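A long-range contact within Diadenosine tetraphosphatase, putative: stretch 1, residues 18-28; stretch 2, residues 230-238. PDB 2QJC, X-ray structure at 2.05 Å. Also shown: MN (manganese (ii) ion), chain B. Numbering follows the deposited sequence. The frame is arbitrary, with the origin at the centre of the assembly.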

# COMPACT_ATOMS: atom_id res chain seq x y z
N THR A 18 2.09 17.22 -9.49
CA THR A 18 1.85 18.36 -8.61
C THR A 18 0.36 18.59 -8.36
O THR A 18 -0.01 19.44 -7.56
CB THR A 18 2.46 19.66 -9.19
OG1 THR A 18 1.78 20.01 -10.41
CG2 THR A 18 3.94 19.46 -9.50
N GLY A 19 -0.48 17.84 -9.07
CA GLY A 19 -1.91 17.98 -8.88
C GLY A 19 -2.34 17.22 -7.64
O GLY A 19 -1.51 16.83 -6.82
N ARG A 20 -3.64 17.02 -7.51
CA ARG A 20 -4.22 16.31 -6.38
C ARG A 20 -3.85 14.82 -6.43
O ARG A 20 -3.94 14.18 -7.49
CB ARG A 20 -5.73 16.49 -6.44
CG ARG A 20 -6.53 16.06 -5.24
CD ARG A 20 -7.98 15.95 -5.70
NE ARG A 20 -8.91 15.70 -4.63
CZ ARG A 20 -10.11 15.14 -4.80
NH1 ARG A 20 -10.50 14.78 -6.02
NH2 ARG A 20 -10.90 14.96 -3.76
N VAL A 21 -3.44 14.26 -5.29
CA VAL A 21 -3.06 12.85 -5.23
C VAL A 21 -3.87 12.07 -4.20
O VAL A 21 -4.02 12.49 -3.05
CB VAL A 21 -1.55 12.71 -4.90
CG1 VAL A 21 -1.17 11.22 -4.76
CG2 VAL A 21 -0.73 13.36 -6.01
N ILE A 22 -4.37 10.91 -4.62
CA ILE A 22 -5.18 10.06 -3.76
C ILE A 22 -4.47 8.72 -3.53
O ILE A 22 -4.18 7.99 -4.47
CB ILE A 22 -6.57 9.84 -4.41
CG1 ILE A 22 -7.29 11.20 -4.51
CG2 ILE A 22 -7.40 8.88 -3.58
CD1 ILE A 22 -8.55 11.15 -5.31
N ILE A 23 -4.18 8.43 -2.27
CA ILE A 23 -3.49 7.21 -1.88
C ILE A 23 -4.45 6.33 -1.08
O ILE A 23 -4.99 6.75 -0.04
CB ILE A 23 -2.24 7.55 -1.03
CG1 ILE A 23 -1.37 8.56 -1.81
CG2 ILE A 23 -1.44 6.29 -0.73
CD1 ILE A 23 -0.21 9.11 -1.03
N VAL A 24 -4.66 5.11 -1.57
CA VAL A 24 -5.60 4.17 -0.95
C VAL A 24 -4.98 2.96 -0.25
O VAL A 24 -3.95 2.44 -0.67
CB VAL A 24 -6.66 3.71 -2.00
CG1 VAL A 24 -5.97 3.22 -3.25
CG2 VAL A 24 -7.55 2.61 -1.42
N GLY A 25 -5.62 2.55 0.85
CA GLY A 25 -5.16 1.42 1.65
C GLY A 25 -5.40 0.06 1.01
O GLY A 25 -5.87 -0.02 -0.13
N ASP A 26 -5.11 -1.00 1.76
CA ASP A 26 -5.25 -2.37 1.26
C ASP A 26 -6.63 -2.63 0.65
O ASP A 26 -7.65 -2.55 1.34
CB ASP A 26 -4.97 -3.38 2.39
CG ASP A 26 -3.54 -3.29 2.93
OD1 ASP A 26 -3.07 -2.15 3.19
OD2 ASP A 26 -2.89 -4.34 3.11
N ILE A 27 -6.66 -2.95 -0.64
CA ILE A 27 -7.91 -3.22 -1.35
C ILE A 27 -8.35 -4.70 -1.27
O ILE A 27 -9.53 -5.00 -1.06
CB ILE A 27 -7.81 -2.79 -2.83
CG1 ILE A 27 -7.56 -1.27 -2.91
CG2 ILE A 27 -9.10 -3.10 -3.55
CD1 ILE A 27 -7.12 -0.78 -4.28
N HIS A 28 -7.40 -5.61 -1.43
CA HIS A 28 -7.69 -7.04 -1.34
C HIS A 28 -8.96 -7.47 -2.10
O HIS A 28 -9.90 -7.98 -1.50
CB HIS A 28 -7.82 -7.46 0.14
CG HIS A 28 -6.51 -7.73 0.80
ND1 HIS A 28 -5.62 -8.68 0.34
CD2 HIS A 28 -5.94 -7.20 1.91
CE1 HIS A 28 -4.56 -8.72 1.14
NE2 HIS A 28 -4.73 -7.83 2.10
N ARG A 230 -13.16 -0.85 6.83
CA ARG A 230 -13.34 0.30 5.95
C ARG A 230 -12.17 0.44 4.97
O ARG A 230 -11.08 -0.09 5.21
CB ARG A 230 -13.45 1.59 6.78
CG ARG A 230 -14.62 1.66 7.75
CD ARG A 230 -14.64 2.96 8.53
NE ARG A 230 -15.03 4.10 7.71
CZ ARG A 230 -16.27 4.34 7.28
NH1 ARG A 230 -17.26 3.51 7.59
NH2 ARG A 230 -16.53 5.41 6.55
N LEU A 231 -12.41 1.15 3.87
CA LEU A 231 -11.37 1.39 2.86
C LEU A 231 -11.08 2.88 2.95
O LEU A 231 -11.92 3.71 2.60
CB LEU A 231 -11.85 1.03 1.45
CG LEU A 231 -10.74 1.03 0.39
CD1 LEU A 231 -9.68 -0.03 0.75
CD2 LEU A 231 -11.35 0.73 -1.00
N SER A 232 -9.89 3.21 3.44
CA SER A 232 -9.48 4.60 3.64
C SER A 232 -8.46 5.12 2.64
O SER A 232 -7.67 4.36 2.07
CB SER A 232 -8.91 4.76 5.04
OG SER A 232 -9.77 4.18 6.01
N ALA A 233 -8.48 6.43 2.44
CA ALA A 233 -7.54 7.07 1.53
C ALA A 233 -7.05 8.38 2.12
O ALA A 233 -7.77 9.05 2.87
CB ALA A 233 -8.21 7.34 0.18
N ALA A 234 -5.80 8.72 1.80
CA ALA A 234 -5.20 9.98 2.23
C ALA A 234 -5.19 10.89 1.01
O ALA A 234 -4.77 10.48 -0.08
CB ALA A 234 -3.78 9.75 2.73
N VAL A 235 -5.66 12.12 1.18
CA VAL A 235 -5.72 13.08 0.09
C VAL A 235 -4.68 14.18 0.23
O VAL A 235 -4.54 14.79 1.28
CB VAL A 235 -7.12 13.73 0.02
CG1 VAL A 235 -7.22 14.61 -1.24
CG2 VAL A 235 -8.19 12.66 0.01
N PHE A 236 -3.93 14.41 -0.85
CA PHE A 236 -2.91 15.44 -0.87
C PHE A 236 -3.19 16.41 -2.01
O PHE A 236 -3.58 15.99 -3.11
CB PHE A 236 -1.52 14.80 -1.02
CG PHE A 236 -1.09 14.02 0.19
CD1 PHE A 236 -0.49 14.66 1.27
CD2 PHE A 236 -1.36 12.65 0.29
CE1 PHE A 236 -0.17 13.95 2.45
CE2 PHE A 236 -1.05 11.93 1.46
CZ PHE A 236 -0.46 12.58 2.54
N PRO A 237 -2.98 17.72 -1.79
CA PRO A 237 -2.48 18.33 -0.55
C PRO A 237 -3.42 18.29 0.66
O PRO A 237 -4.64 18.20 0.52
CB PRO A 237 -2.16 19.76 -0.99
CG PRO A 237 -3.19 20.02 -2.04
CD PRO A 237 -3.21 18.74 -2.83
N GLY A 238 -2.83 18.38 1.84
CA GLY A 238 -3.61 18.36 3.07
C GLY A 238 -3.34 17.14 3.93
O GLY A 238 -2.96 17.26 5.09
MN MN B . -3.11 -6.54 3.44
O HOH W 1 -4.52 -6.16 5.14

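Strand 21-24 and strand 230-236, more than 200 residues apart in sequence, pair as antiparallel neighbours in a sheet, and together the two stretches bury 559 Å² against each other. Apolar side chains cover both faces of the pairing. On one face lie Val21, Ile23, Ala234 and Phe236. Ile23, in the mt rotamer, brings CD1 to 3.9 Å from CE2 of Phe236, while CB of Val21 lies 4.4 Å from CB of Phe236, its direct partner in the register. The methyl of Ala234, paired with Ile23, lies on the same face, its CB 3.7 Å from CE2 of Phe236 in its own strand.

The other face carries Ile22, Val24, Ala233 and Val235. Here CG2 of Ile22 packs 4.1 Å from CB of Ala233, a diagonal contact, and CG2 of Val24 meets CG of Leu231 at 4.0 Å. Val24 and Ala233 have the closest CA atoms of the register, 4.3 Å apart, and the methyl of Ala233 asks for little room there. The beta-branched residues Val21, Ile22, Ile23, Val24 and Val235 suit an extended backbone and are, like both alanines, buried.

Between the two faces runs the backbone ladder. Val21 N donates to Phe236 O (2.8 Å) and Phe236 N returns a bond to Val21 O (2.9 Å); Ile23 N to Ala234 O (3.1 Å) and Ala234 N to Ile23 O (2.8 Å) repeat the pattern two residues on. Three of the four are nearly straight (165° to 173°); Ala234 N to Ile23 O is more bent, at 156°. A CA-H...O contact from Ala233 CA to Ile23 O (3.0 Å) supplements the second pair.

Past the strand, Gly25 N still donates to Ser232 O (3.0 Å). A CB on Gly25 would point toward the other stretch and lie 3.6 Å from that same oxygen. Leu231 starts sideways, but its end comes nearer: CD1 reaches 3.3 Å from Asp26 O and 4.4 Å from CG1 of Ile27, so the apolar packing continues past Val24.

At the opposite end, Arg20 lays an extended side chain beside Val235, NE to CG1 3.9 Å, and its guanidinium nitrogens NH1 and NH2 find hydrogen bonds elsewhere in the structure. Its CA makes a CA-H...O contact with Phe236 O (3.3 Å). Pro237, after a cis peptide bond, ends the pairing at an exposed margin. Beyond Gly25, the CB of Asp26 points away from the strand, and OD2 of Asp26 (2.2 Å) and NE2 of His28 (2.5 Å) bind MN.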